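Local coordinates for protein dipeptide Epimerase (Enterococcus faecalis V583, PDB 3JVA) that belongs to the enolase superfamily, pairing an N-terminal capping domain with a TIM-barrel-like domain that holds a magnesium ion, at residues H7-S11 / L63-E67; M143-V148 / A175-V180; T235-D240 / V258-K264; I286-C292 / N313-L319; D320-G324 / V334-K339. One frame throughout, in Å; residues are numbered along the deposited sequence.

Contact 1. Residues H7-S11 / L63-E67; sequences HVRAS and LETIE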
# COMPACT_ATOMS: atom_id res chain seq x y z
N HIS B 7 22.60 -32.44 -33.97
CA HIS B 7 22.96 -33.76 -33.46
C HIS B 7 23.06 -33.72 -31.94
O HIS B 7 23.58 -32.76 -31.39
CB HIS B 7 24.32 -34.18 -34.04
CG HIS B 7 24.42 -34.01 -35.53
ND1 HIS B 7 25.22 -33.06 -36.11
CD2 HIS B 7 23.81 -34.67 -36.54
CE1 HIS B 7 25.10 -33.13 -37.43
NE2 HIS B 7 24.24 -34.10 -37.71
N VAL B 8 22.55 -34.75 -31.27
CA VAL B 8 22.63 -34.80 -29.82
C VAL B 8 23.14 -36.15 -29.34
O VAL B 8 22.82 -37.19 -29.92
CB VAL B 8 21.27 -34.50 -29.13
CG1 VAL B 8 20.28 -35.61 -29.40
CG2 VAL B 8 21.48 -34.31 -27.63
N ARG B 9 23.93 -36.13 -28.27
CA ARG B 9 24.47 -37.35 -27.70
C ARG B 9 24.44 -37.26 -26.19
O ARG B 9 24.30 -36.17 -25.62
CB ARG B 9 25.92 -37.57 -28.16
CG ARG B 9 26.97 -36.64 -27.53
CD ARG B 9 28.37 -37.00 -28.04
NE ARG B 9 29.49 -36.26 -27.45
CZ ARG B 9 30.06 -36.53 -26.28
NH1 ARG B 9 29.61 -37.54 -25.54
NH2 ARG B 9 31.12 -35.84 -25.88
N ALA B 10 24.53 -38.40 -25.52
CA ALA B 10 24.56 -38.41 -24.08
C ALA B 10 26.04 -38.31 -23.76
O ALA B 10 26.88 -38.68 -24.58
CB ALA B 10 23.97 -39.71 -23.53
N SER B 11 26.36 -37.79 -22.58
CA SER B 11 27.75 -37.66 -22.16
C SER B 11 27.78 -38.11 -20.72
O SER B 11 26.96 -37.67 -19.93
CB SER B 11 28.22 -36.20 -22.25
OG SER B 11 29.54 -36.03 -21.76
N LEU B 63 17.09 -35.01 -23.50
CA LEU B 63 17.45 -35.55 -24.81
C LEU B 63 16.24 -35.51 -25.74
O LEU B 63 16.35 -35.08 -26.89
CB LEU B 63 17.97 -36.98 -24.68
CG LEU B 63 19.34 -37.14 -24.02
CD1 LEU B 63 19.62 -38.62 -23.76
CD2 LEU B 63 20.43 -36.54 -24.92
N GLU B 64 15.09 -35.94 -25.24
CA GLU B 64 13.88 -35.94 -26.06
C GLU B 64 13.51 -34.53 -26.52
O GLU B 64 13.20 -34.31 -27.70
CB GLU B 64 12.70 -36.56 -25.29
CG GLU B 64 11.35 -36.38 -25.99
CD GLU B 64 10.22 -37.21 -25.39
OE1 GLU B 64 10.21 -37.44 -24.16
OE2 GLU B 64 9.32 -37.62 -26.14
N THR B 65 13.55 -33.57 -25.60
CA THR B 65 13.21 -32.20 -25.95
C THR B 65 14.19 -31.60 -26.94
O THR B 65 13.79 -30.93 -27.89
CB THR B 65 13.14 -31.31 -24.69
OG1 THR B 65 12.17 -31.86 -23.78
CG2 THR B 65 12.74 -29.88 -25.05
N ILE B 66 15.48 -31.85 -26.74
CA ILE B 66 16.48 -31.31 -27.67
C ILE B 66 16.21 -31.80 -29.09
O ILE B 66 16.34 -31.03 -30.04
CB ILE B 66 17.91 -31.69 -27.24
CG1 ILE B 66 18.27 -30.97 -25.94
CG2 ILE B 66 18.90 -31.31 -28.35
CD1 ILE B 66 19.62 -31.33 -25.38
N GLU B 67 15.84 -33.07 -29.22
CA GLU B 67 15.55 -33.64 -30.54
C GLU B 67 14.38 -32.90 -31.18
O GLU B 67 14.38 -32.63 -32.39
CB GLU B 67 15.21 -35.12 -30.40
CG GLU B 67 16.36 -35.97 -29.89
CD GLU B 67 17.30 -36.43 -30.99
OE1 GLU B 67 17.76 -35.58 -31.79
OE2 GLU B 67 17.58 -37.65 -31.06
O HOH W 1 20.70 -36.44 -32.72

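Contact 2. Residues M143-V148 / A175-V180; sequences MAQKAV and AIREAV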
# COMPACT_ATOMS: atom_id res chain seq x y z
N MET B 143 37.98 -31.21 5.40
CA MET B 143 37.66 -30.04 4.59
C MET B 143 38.74 -28.97 4.78
O MET B 143 39.10 -28.27 3.83
CB MET B 143 36.29 -29.48 4.97
CG MET B 143 35.14 -30.44 4.73
SD MET B 143 33.53 -29.65 4.90
CE MET B 143 33.49 -28.67 3.37
N ALA B 144 39.25 -28.87 6.00
CA ALA B 144 40.28 -27.90 6.32
C ALA B 144 41.55 -28.16 5.50
O ALA B 144 42.14 -27.23 4.95
CB ALA B 144 40.59 -27.94 7.81
N GLN B 145 41.96 -29.42 5.43
CA GLN B 145 43.16 -29.74 4.66
C GLN B 145 42.92 -29.51 3.18
O GLN B 145 43.82 -29.09 2.45
CB GLN B 145 43.60 -31.19 4.91
CG GLN B 145 42.68 -32.26 4.34
CD GLN B 145 43.26 -33.65 4.47
OE1 GLN B 145 43.50 -34.14 5.58
NE2 GLN B 145 43.50 -34.31 3.34
N LYS B 146 41.69 -29.75 2.72
CA LYS B 146 41.37 -29.52 1.32
C LYS B 146 41.42 -28.03 1.04
O LYS B 146 41.88 -27.60 -0.02
CB LYS B 146 39.99 -30.08 0.98
CG LYS B 146 39.89 -31.59 1.08
CD LYS B 146 38.51 -32.09 0.64
CE LYS B 146 37.40 -31.42 1.43
NZ LYS B 146 36.06 -31.96 1.07
N ALA B 147 40.95 -27.23 2.00
CA ALA B 147 40.97 -25.78 1.85
C ALA B 147 42.40 -25.29 1.66
O ALA B 147 42.68 -24.49 0.76
CB ALA B 147 40.34 -25.12 3.07
N VAL B 148 43.32 -25.76 2.50
CA VAL B 148 44.70 -25.32 2.37
C VAL B 148 45.23 -25.73 0.99
O VAL B 148 45.91 -24.95 0.33
CB VAL B 148 45.62 -25.90 3.48
CG1 VAL B 148 45.13 -25.42 4.84
CG2 VAL B 148 45.64 -27.40 3.43
N ALA B 175 36.88 -24.85 11.28
CA ALA B 175 38.10 -25.54 10.87
C ALA B 175 38.70 -24.92 9.61
O ALA B 175 39.91 -24.69 9.53
CB ALA B 175 37.80 -27.02 10.63
N ILE B 176 37.86 -24.65 8.63
CA ILE B 176 38.34 -24.06 7.39
C ILE B 176 38.95 -22.69 7.63
O ILE B 176 40.08 -22.42 7.19
CB ILE B 176 37.18 -23.94 6.36
CG1 ILE B 176 36.70 -25.35 5.98
CG2 ILE B 176 37.65 -23.18 5.14
CD1 ILE B 176 35.46 -25.37 5.10
N ARG B 177 38.23 -21.83 8.34
CA ARG B 177 38.73 -20.49 8.62
C ARG B 177 40.08 -20.50 9.34
O ARG B 177 41.00 -19.79 8.94
CB ARG B 177 37.71 -19.69 9.45
CG ARG B 177 38.18 -18.27 9.79
CD ARG B 177 38.50 -17.48 8.53
NE ARG B 177 37.30 -17.06 7.82
CZ ARG B 177 37.28 -16.68 6.54
NH1 ARG B 177 38.40 -16.69 5.83
NH2 ARG B 177 36.15 -16.28 5.98
N GLU B 178 40.19 -21.29 10.39
CA GLU B 178 41.43 -21.35 11.14
C GLU B 178 42.57 -21.92 10.30
O GLU B 178 43.73 -21.56 10.50
CB GLU B 178 41.26 -22.19 12.41
CG GLU B 178 40.64 -23.56 12.18
CD GLU B 178 40.32 -24.28 13.48
OE1 GLU B 178 39.68 -23.66 14.35
OE2 GLU B 178 40.69 -25.47 13.62
N ALA B 179 42.23 -22.78 9.35
CA ALA B 179 43.25 -23.39 8.50
C ALA B 179 43.82 -22.43 7.46
O ALA B 179 45.03 -22.41 7.24
CB ALA B 179 42.68 -24.63 7.82
N VAL B 180 42.97 -21.63 6.83
CA VAL B 180 43.43 -20.73 5.78
C VAL B 180 43.50 -19.23 6.10
O VAL B 180 44.00 -18.45 5.30
CB VAL B 180 42.58 -20.91 4.50
CG1 VAL B 180 42.53 -22.38 4.12
CG2 VAL B 180 41.17 -20.36 4.74

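Contact 3. Residues T235-D240 / V258-K264; sequences TTIMAD and VDVINIK. With MG (magnesium ion), chain O.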
# COMPACT_ATOMS: atom_id res chain seq x y z
N THR B 235 24.92 -10.03 6.75
CA THR B 235 25.53 -10.87 5.72
C THR B 235 24.79 -10.77 4.39
O THR B 235 23.56 -10.75 4.35
CB THR B 235 25.56 -12.35 6.15
OG1 THR B 235 26.38 -12.48 7.33
CG2 THR B 235 26.14 -13.22 5.05
N THR B 236 25.56 -10.70 3.30
CA THR B 236 25.01 -10.63 1.95
C THR B 236 24.20 -11.89 1.67
O THR B 236 24.69 -13.00 1.84
CB THR B 236 26.14 -10.52 0.91
OG1 THR B 236 26.83 -9.27 1.08
CG2 THR B 236 25.58 -10.62 -0.51
N ILE B 237 22.95 -11.71 1.24
CA ILE B 237 22.07 -12.84 0.93
C ILE B 237 21.88 -12.93 -0.58
O ILE B 237 21.56 -11.94 -1.23
CB ILE B 237 20.69 -12.68 1.59
CG1 ILE B 237 20.85 -12.63 3.12
CG2 ILE B 237 19.79 -13.84 1.20
CD1 ILE B 237 21.49 -13.88 3.70
N MET B 238 22.06 -14.13 -1.12
CA MET B 238 21.92 -14.36 -2.55
C MET B 238 20.83 -15.36 -2.88
O MET B 238 20.69 -16.40 -2.23
CB MET B 238 23.26 -14.85 -3.12
CG MET B 238 23.22 -15.32 -4.57
SD MET B 238 24.88 -15.74 -5.18
CE MET B 238 25.35 -16.99 -4.06
N ALA B 239 20.04 -15.04 -3.90
CA ALA B 239 18.99 -15.94 -4.33
C ALA B 239 19.57 -16.88 -5.39
O ALA B 239 20.32 -16.45 -6.26
CB ALA B 239 17.82 -15.15 -4.92
N ASP B 240 19.24 -18.16 -5.30
CA ASP B 240 19.68 -19.13 -6.29
C ASP B 240 18.41 -19.77 -6.85
O ASP B 240 17.87 -19.32 -7.86
CB ASP B 240 20.58 -20.21 -5.68
CG ASP B 240 21.11 -21.20 -6.72
OD1 ASP B 240 20.60 -21.22 -7.86
OD2 ASP B 240 22.02 -21.99 -6.40
N VAL B 258 16.47 -9.83 -2.24
CA VAL B 258 17.86 -10.21 -1.93
C VAL B 258 18.92 -9.18 -2.29
O VAL B 258 18.64 -8.16 -2.92
CB VAL B 258 18.25 -11.52 -2.64
CG1 VAL B 258 17.42 -12.68 -2.11
CG2 VAL B 258 18.04 -11.37 -4.15
N ASP B 259 20.16 -9.48 -1.90
CA ASP B 259 21.29 -8.60 -2.19
C ASP B 259 21.97 -8.95 -3.51
O ASP B 259 22.51 -8.07 -4.18
CB ASP B 259 22.34 -8.71 -1.08
CG ASP B 259 21.81 -8.28 0.26
OD1 ASP B 259 21.32 -7.14 0.36
OD2 ASP B 259 21.89 -9.09 1.22
N VAL B 260 21.94 -10.23 -3.87
CA VAL B 260 22.58 -10.72 -5.08
C VAL B 260 21.77 -11.86 -5.69
O VAL B 260 21.05 -12.57 -4.99
CB VAL B 260 24.00 -11.25 -4.76
CG1 VAL B 260 24.71 -11.73 -6.03
CG2 VAL B 260 24.80 -10.16 -4.08
N ILE B 261 21.88 -12.04 -7.00
CA ILE B 261 21.16 -13.12 -7.67
C ILE B 261 22.12 -14.02 -8.43
O ILE B 261 22.97 -13.55 -9.17
CB ILE B 261 20.08 -12.54 -8.62
CG1 ILE B 261 18.95 -11.93 -7.79
CG2 ILE B 261 19.56 -13.63 -9.56
CD1 ILE B 261 17.88 -11.22 -8.61
N ASN B 262 21.97 -15.33 -8.21
CA ASN B 262 22.83 -16.32 -8.86
C ASN B 262 22.17 -16.88 -10.11
O ASN B 262 21.10 -17.49 -10.05
CB ASN B 262 23.14 -17.45 -7.86
CG ASN B 262 24.28 -18.35 -8.32
OD1 ASN B 262 25.13 -17.94 -9.12
ND2 ASN B 262 24.32 -19.56 -7.79
N ILE B 263 22.83 -16.67 -11.24
CA ILE B 263 22.37 -17.16 -12.53
C ILE B 263 23.00 -18.51 -12.83
O ILE B 263 24.16 -18.74 -12.50
CB ILE B 263 22.82 -16.22 -13.68
CG1 ILE B 263 22.24 -14.82 -13.49
CG2 ILE B 263 22.42 -16.81 -15.03
CD1 ILE B 263 22.84 -13.79 -14.45
N LYS B 264 22.23 -19.41 -13.44
CA LYS B 264 22.77 -20.69 -13.90
C LYS B 264 22.14 -20.90 -15.28
O LYS B 264 20.92 -20.84 -15.42
CB LYS B 264 22.41 -21.84 -12.98
CG LYS B 264 23.18 -21.81 -11.67
CD LYS B 264 22.87 -23.03 -10.80
CE LYS B 264 23.55 -22.90 -9.44
NZ LYS B 264 23.24 -24.06 -8.56
MG MG O . 23.09 -22.58 -4.77
O HOH W 2 20.39 -23.96 -8.38
O HOH W 3 24.64 -23.27 -6.08
O HOH W 4 22.39 -24.49 -5.06
O HOH W 5 21.49 -22.30 -3.47

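Contact 4. Residues I286-C292 / N313-L319; sequences IECMIGC and NITRADL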
# COMPACT_ATOMS: atom_id res chain seq x y z
N ILE B 286 21.57 -4.53 -8.35
CA ILE B 286 21.85 -5.82 -7.73
C ILE B 286 22.88 -6.56 -8.57
O ILE B 286 22.72 -6.69 -9.79
CB ILE B 286 20.56 -6.67 -7.66
CG1 ILE B 286 19.56 -5.99 -6.71
CG2 ILE B 286 20.87 -8.09 -7.21
CD1 ILE B 286 18.25 -6.73 -6.58
N GLU B 287 23.96 -7.03 -7.94
CA GLU B 287 24.98 -7.76 -8.67
C GLU B 287 24.56 -9.21 -8.89
O GLU B 287 23.69 -9.74 -8.18
CB GLU B 287 26.32 -7.72 -7.92
CG GLU B 287 27.05 -6.39 -8.06
CD GLU B 287 28.32 -6.31 -7.23
OE1 GLU B 287 28.92 -7.37 -6.93
OE2 GLU B 287 28.73 -5.19 -6.88
N CYS B 288 25.18 -9.84 -9.89
CA CYS B 288 24.90 -11.23 -10.21
C CYS B 288 26.12 -12.13 -10.09
O CYS B 288 27.25 -11.69 -10.26
CB CYS B 288 24.38 -11.35 -11.65
SG CYS B 288 22.68 -10.80 -11.89
N MET B 289 25.87 -13.39 -9.76
CA MET B 289 26.93 -14.38 -9.72
C MET B 289 26.44 -15.40 -10.72
O MET B 289 25.26 -15.41 -11.07
CB MET B 289 27.05 -15.05 -8.35
CG MET B 289 28.08 -16.18 -8.34
SD MET B 289 28.48 -16.80 -6.67
CE MET B 289 27.36 -18.16 -6.53
N ILE B 290 27.34 -16.24 -11.23
CA ILE B 290 26.90 -17.27 -12.15
C ILE B 290 27.49 -18.57 -11.63
O ILE B 290 28.67 -18.64 -11.28
CB ILE B 290 27.35 -16.99 -13.62
CG1 ILE B 290 26.74 -18.06 -14.54
CG2 ILE B 290 28.86 -16.97 -13.73
CD1 ILE B 290 26.66 -17.64 -16.02
N GLY B 291 26.64 -19.59 -11.54
CA GLY B 291 27.07 -20.88 -11.04
C GLY B 291 26.95 -22.00 -12.06
O GLY B 291 26.87 -21.74 -13.26
N CYS B 292 26.92 -23.24 -11.57
CA CYS B 292 26.81 -24.39 -12.45
C CYS B 292 26.09 -25.54 -11.78
O CYS B 292 25.88 -25.54 -10.56
CB CYS B 292 28.21 -24.86 -12.89
SG CYS B 292 29.30 -25.35 -11.52
N ASN B 313 28.31 -6.61 -14.57
CA ASN B 313 27.50 -6.90 -13.40
C ASN B 313 27.55 -8.34 -12.88
O ASN B 313 27.03 -8.61 -11.79
CB ASN B 313 26.04 -6.48 -13.65
CG ASN B 313 25.26 -6.35 -12.36
OD1 ASN B 313 25.61 -5.55 -11.49
ND2 ASN B 313 24.20 -7.13 -12.23
N ILE B 314 28.14 -9.26 -13.63
CA ILE B 314 28.28 -10.63 -13.14
C ILE B 314 29.65 -10.54 -12.48
O ILE B 314 30.68 -10.74 -13.12
CB ILE B 314 28.27 -11.67 -14.28
CG1 ILE B 314 26.92 -11.62 -15.02
CG2 ILE B 314 28.46 -13.08 -13.70
CD1 ILE B 314 26.79 -12.65 -16.14
N THR B 315 29.63 -10.21 -11.20
CA THR B 315 30.84 -9.98 -10.42
C THR B 315 31.43 -11.16 -9.68
O THR B 315 32.54 -11.06 -9.15
CB THR B 315 30.58 -8.88 -9.41
OG1 THR B 315 29.56 -9.30 -8.51
CG2 THR B 315 30.13 -7.61 -10.12
N ARG B 316 30.70 -12.26 -9.61
CA ARG B 316 31.16 -13.47 -8.93
C ARG B 316 30.93 -14.68 -9.83
O ARG B 316 30.03 -14.68 -10.66
CB ARG B 316 30.41 -13.67 -7.62
CG ARG B 316 30.64 -12.58 -6.57
CD ARG B 316 29.94 -12.96 -5.28
NE ARG B 316 30.23 -12.05 -4.17
CZ ARG B 316 29.58 -10.91 -3.94
NH1 ARG B 316 28.59 -10.52 -4.73
NH2 ARG B 316 29.91 -10.17 -2.88
N ALA B 317 31.76 -15.70 -9.65
CA ALA B 317 31.62 -16.92 -10.44
C ALA B 317 31.90 -18.17 -9.63
O ALA B 317 32.87 -18.22 -8.86
CB ALA B 317 32.54 -16.85 -11.65
N ASP B 318 31.04 -19.16 -9.79
CA ASP B 318 31.17 -20.45 -9.11
C ASP B 318 31.10 -21.44 -10.26
O ASP B 318 30.11 -22.14 -10.44
CB ASP B 318 30.00 -20.64 -8.13
CG ASP B 318 30.02 -22.00 -7.45
OD1 ASP B 318 31.13 -22.53 -7.20
OD2 ASP B 318 28.93 -22.54 -7.16
N LEU B 319 32.18 -21.48 -11.04
CA LEU B 319 32.26 -22.35 -12.22
C LEU B 319 33.42 -23.32 -12.06
O LEU B 319 34.44 -23.20 -12.72
CB LEU B 319 32.47 -21.48 -13.46
CG LEU B 319 31.42 -20.38 -13.67
CD1 LEU B 319 31.87 -19.45 -14.79
CD2 LEU B 319 30.07 -21.00 -13.99
O HOH W 6 27.46 -7.81 -4.15
O HOH W 7 27.91 -11.25 -7.43
O HOH W 8 27.06 -23.63 -8.64

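Contact 5. Residues D320-G324 / V334-K339; sequences DATFG and VSLEAK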
# COMPACT_ATOMS: atom_id res chain seq x y z
N ASP B 320 33.22 -24.30 -11.18
CA ASP B 320 34.25 -25.28 -10.86
C ASP B 320 33.99 -26.71 -11.31
O ASP B 320 34.73 -27.62 -10.94
CB ASP B 320 34.45 -25.27 -9.34
CG ASP B 320 33.19 -25.66 -8.58
OD1 ASP B 320 32.09 -25.66 -9.19
OD2 ASP B 320 33.30 -25.95 -7.37
N ALA B 321 32.94 -26.93 -12.10
CA ALA B 321 32.61 -28.28 -12.53
C ALA B 321 33.74 -29.04 -13.24
O ALA B 321 33.90 -30.24 -13.01
CB ALA B 321 31.36 -28.26 -13.41
N THR B 322 34.52 -28.38 -14.08
CA THR B 322 35.58 -29.10 -14.79
C THR B 322 36.66 -29.64 -13.85
O THR B 322 37.32 -30.62 -14.18
CB THR B 322 36.28 -28.24 -15.88
OG1 THR B 322 37.02 -27.17 -15.28
CG2 THR B 322 35.24 -27.66 -16.84
N PHE B 323 36.82 -29.00 -12.69
CA PHE B 323 37.83 -29.43 -11.73
C PHE B 323 37.52 -30.78 -11.09
O PHE B 323 38.42 -31.43 -10.54
CB PHE B 323 38.01 -28.39 -10.62
CG PHE B 323 38.18 -26.98 -11.11
CD1 PHE B 323 38.77 -26.72 -12.34
CD2 PHE B 323 37.79 -25.91 -10.32
CE1 PHE B 323 38.96 -25.41 -12.78
CE2 PHE B 323 37.97 -24.60 -10.75
CZ PHE B 323 38.55 -24.35 -11.98
N GLY B 324 36.26 -31.20 -11.15
CA GLY B 324 35.88 -32.47 -10.55
C GLY B 324 35.62 -33.59 -11.54
O GLY B 324 35.07 -34.63 -11.16
N VAL B 334 37.33 -24.28 -21.07
CA VAL B 334 37.88 -24.26 -19.72
C VAL B 334 38.47 -25.64 -19.40
O VAL B 334 37.78 -26.65 -19.48
CB VAL B 334 36.77 -23.90 -18.70
CG1 VAL B 334 37.28 -24.07 -17.27
CG2 VAL B 334 36.33 -22.46 -18.94
N SER B 335 39.76 -25.66 -19.05
CA SER B 335 40.47 -26.91 -18.75
C SER B 335 40.05 -27.61 -17.46
O SER B 335 39.39 -27.03 -16.60
CB SER B 335 41.98 -26.65 -18.69
OG SER B 335 42.45 -26.15 -19.93
N LEU B 336 40.46 -28.87 -17.34
CA LEU B 336 40.16 -29.68 -16.16
C LEU B 336 41.05 -29.24 -15.01
O LEU B 336 40.77 -29.54 -13.85
CB LEU B 336 40.43 -31.16 -16.43
CG LEU B 336 39.60 -31.93 -17.47
CD1 LEU B 336 38.15 -32.01 -17.02
CD2 LEU B 336 39.71 -31.23 -18.81
N GLU B 337 42.12 -28.53 -15.34
CA GLU B 337 43.08 -28.06 -14.35
C GLU B 337 42.44 -27.13 -13.31
O GLU B 337 41.82 -26.13 -13.67
CB GLU B 337 44.23 -27.34 -15.05
CG GLU B 337 45.38 -26.96 -14.14
CD GLU B 337 46.46 -26.20 -14.88
OE1 GLU B 337 46.20 -25.06 -15.32
OE2 GLU B 337 47.58 -26.75 -15.04
N ALA B 338 42.60 -27.46 -12.03
CA ALA B 338 42.04 -26.63 -10.97
C ALA B 338 42.85 -25.35 -10.82
O ALA B 338 43.96 -25.35 -10.27
CB ALA B 338 42.03 -27.41 -9.65
N LYS B 339 42.30 -24.26 -11.34
CA LYS B 339 42.93 -22.94 -11.30
C LYS B 339 41.81 -21.92 -11.09
O LYS B 339 40.71 -22.08 -11.62
CB LYS B 339 43.63 -22.65 -12.63
CG LYS B 339 42.72 -22.80 -13.86
CD LYS B 339 43.30 -22.16 -15.12
CE LYS B 339 42.28 -22.16 -16.27
NZ LYS B 339 42.64 -21.24 -17.40

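Contact 1. Residues H7-S11 / L63-E67
Strand segment 7-11 packs against helix 59-73 through a few side chains. His7 opens the segment with its CA-to-CB bond directed away from the helix, while its backbone pairs with Glu35 of strand 29-38. Val8 then does most of the work. It points at the helix: Val8 CG2 lies 3.7 Å from Leu63 CD2 and 4.0 Å from Ile66 CG2, and Val8 CG1 rests 3.5 Å from Glu67 OE1, so the valine is held between three side chains of one helical face. A water joins Val8 and Glu67, accepting from Val8 N at 2.9 Å and donating to Glu67 OE1 at 3.2 Å. The CA-to-CB bond of Arg9 points away from the helix, yet Arg9 O comes within 4.0 Å of Leu63 CD2. Ala10 adds a looser touch, Ala10 CB to Leu63 CD1 at 4.5 Å. The short axes run nearly antiparallel, at 172° and 9.1 Å apart, in the alpha/beta capping domain of this superfamily, where helix 59-73 covers the antiparallel sheet. With direct apolar contacts and the one polar link, Val8 N to Glu67 OE1, bridged by water, the interface depends on shape and hydrophobicity more than on directional bonds.

Contact 2. Residues M143-V148 / A175-V180
Ala147 overlaps two branched side chains at once: its CB sits 3.9 Å from Ile176 CG2 and 3.7 Å from Val180 CG1. The helices belong to consecutive beta-alpha units of the TIM-barrel-like domain, helix 140-152 and helix 166-180 lying on the outside of the barrel with strand 157-161 between them in sequence. Their short axes cross at -37° and approach to 8.3 Å, a close spacing that small residues permit. Ala144 shows why, since its CB meets Ala175 CB at 4.1 Å and Ala179 CB at 3.9 Å, and the CA atoms of Ala144 and Ile176 come within 4.4 Å. The side-chain contacts across the interface are apolar. Ile176 also reaches inward to Leu158 and Ile160 of strand 157-161, where Met143 and Ala147 meet it from the other helix, so the seam between the helices closes over the barrel wall. Toward the C-terminal end, Val148 adds a branched side chain, with Val148 CG1 placed 3.9 Å from Ala179 CB and 4.1 Å from Val180 CG1.

Contact 3. Residues T235-D240 / V258-K264
Parallel strands satisfy one another's backbone in alternation, and here the ladder is easy to follow. Ile237 O accepts twice, from Asp259 N at 2.9 Å and from Val260 N at 3.2 Å; Ala239 N gives to Val260 O at 2.9 Å, and Ala239 O receives Asn262 N at 2.8 Å. Val260 O is also approached by Met238 CA, at 3.1 Å in a CA-H...O contact. At the N-terminal end a side chain extends the pattern: Ile237 N donates to Asp259 OD2 at 2.8 Å, and that carboxylate also forms a salt bridge with Lys197 of a neighbouring subunit. The strands are the two ends of a beta-alpha-beta crossover through helix 246-255, one repeat of the TIM-barrel-like domain, whose C-terminal strand ends carry the metal site. There Asp240 OD2 binds magnesium at 2.0 Å, alongside Asp189, Glu215 and three waters. The carboxylate is shared further: Lys264 NZ makes a weak hydrogen bond to Asp240 OD2 at 3.2 Å, while Asp240 OD1 pairs with Lys267. One water donates to Asp240 OD1 at 2.8 Å and accepts from Lys264 NZ at 2.9 Å. A second, bound to the metal, accepts from Lys264 NZ at 3.0 Å.

Contact 4. Residues I286-C292 / N313-L319
A beta bulge shapes this parallel pair. Cys288 faces Ile314, but Met289 faces Arg316, so the register slips by one and Thr315 is the extra residue. Thr315 OG1 donates to Glu287 OE1 at 2.6 Å, and a water joins it to Arg316 NH1. Arg316 NH1 makes only a long ion pair with Glu287 OE1, at 3.9 Å; Arg316 NE forms a salt bridge with Glu212. Beyond the bulge, Met289 lies against Arg316, with Met289 CG 3.5 Å from Arg316 CB, and its tip reaches over Asp318, Met289 CE to Asp318 CB being 4.0 Å. On the other face, Ile290 is the large bump: its CG2 rests among Ile314 CG2 at 3.9 Å, Ala317 CB at 4.2 Å and Leu319 CD1 at 4.0 Å, the small alanine leaving room. Leu319 CD2 packs on the carbonyl, 3.4 Å from Gly291 O. Backbone bonds such as Asp318 N to Ile290 O, at 2.8 Å, hold the fit. The pair forms a beta-alpha-beta unit of the TIM-barrel-like domain. Its connecting helix 298-310 packs on Ile290, Ile314 and Leu319, helix 271-284 lies against Cys288, and strand 260-263 flanks 287-290, while Ala317 bonds through its backbone to Asp132, closing the barrel.

Contact 5. Residues D320-G324 / V334-K339
A 3-10 turn and a loop meet here, after the last barrel strand. One conventional hydrogen bond joins them: Thr322 OG1 donates to Ser335 O at 2.7 Å. More weakly, Leu336 CA lies 3.6 Å from Thr322 O in a CA-H...O contact. The aromatic contribution belongs to Phe323, ending the 3-10 turn 321-323. Ala338 CA sits over one face of its ring, 3.8 Å from the centroid in a CH-pi contact. Phe323 CE1 lies 3.1 Å from Glu337 O, and Phe323 CZ 3.2 Å from Lys339 O, a buried carbonyl with no polar partner in the model. One apolar pair, Phe323 CG and Ala338 CB, is 4.1 Å apart; the Thr322 hydroxyl makes a van der Waals contact, Thr322 OG1 to Val334 CG1 at 3.7 Å. Phe323 also touches Thr131 and Ile133 of strand 128-134, so its ring is wedged between barrel and loop. Because the partners of Thr322 and Phe323 are largely main-chain atoms, the contact depends on the path of the 334-339 backbone.

Overall arrangement
Contacts 3 and 4 form the buried part of the set: their centres lie 9 Å apart, and strands 260-263 and 287-290 are neighbours in one sheet, joined where Ile263 N meets Met289 O at 2.7 Å. Both rely on backbone ladders, but contact 3 supplies a metal ligand, whereas the Asp318 side chain of contact 4 stays about 6 Å from the magnesium. Contacts 2 and 5 are partly buried. Contact 5 touches contact 4 through Cys292 and Asp320, replacing the ladder with a hydroxyl bond and an aromatic ring; contact 2 is apolar helix packing on the barrel's outer wall. Contact 1 lies apart in the capping domain, a surface contact about 41 Å, centre to centre, from contact 2.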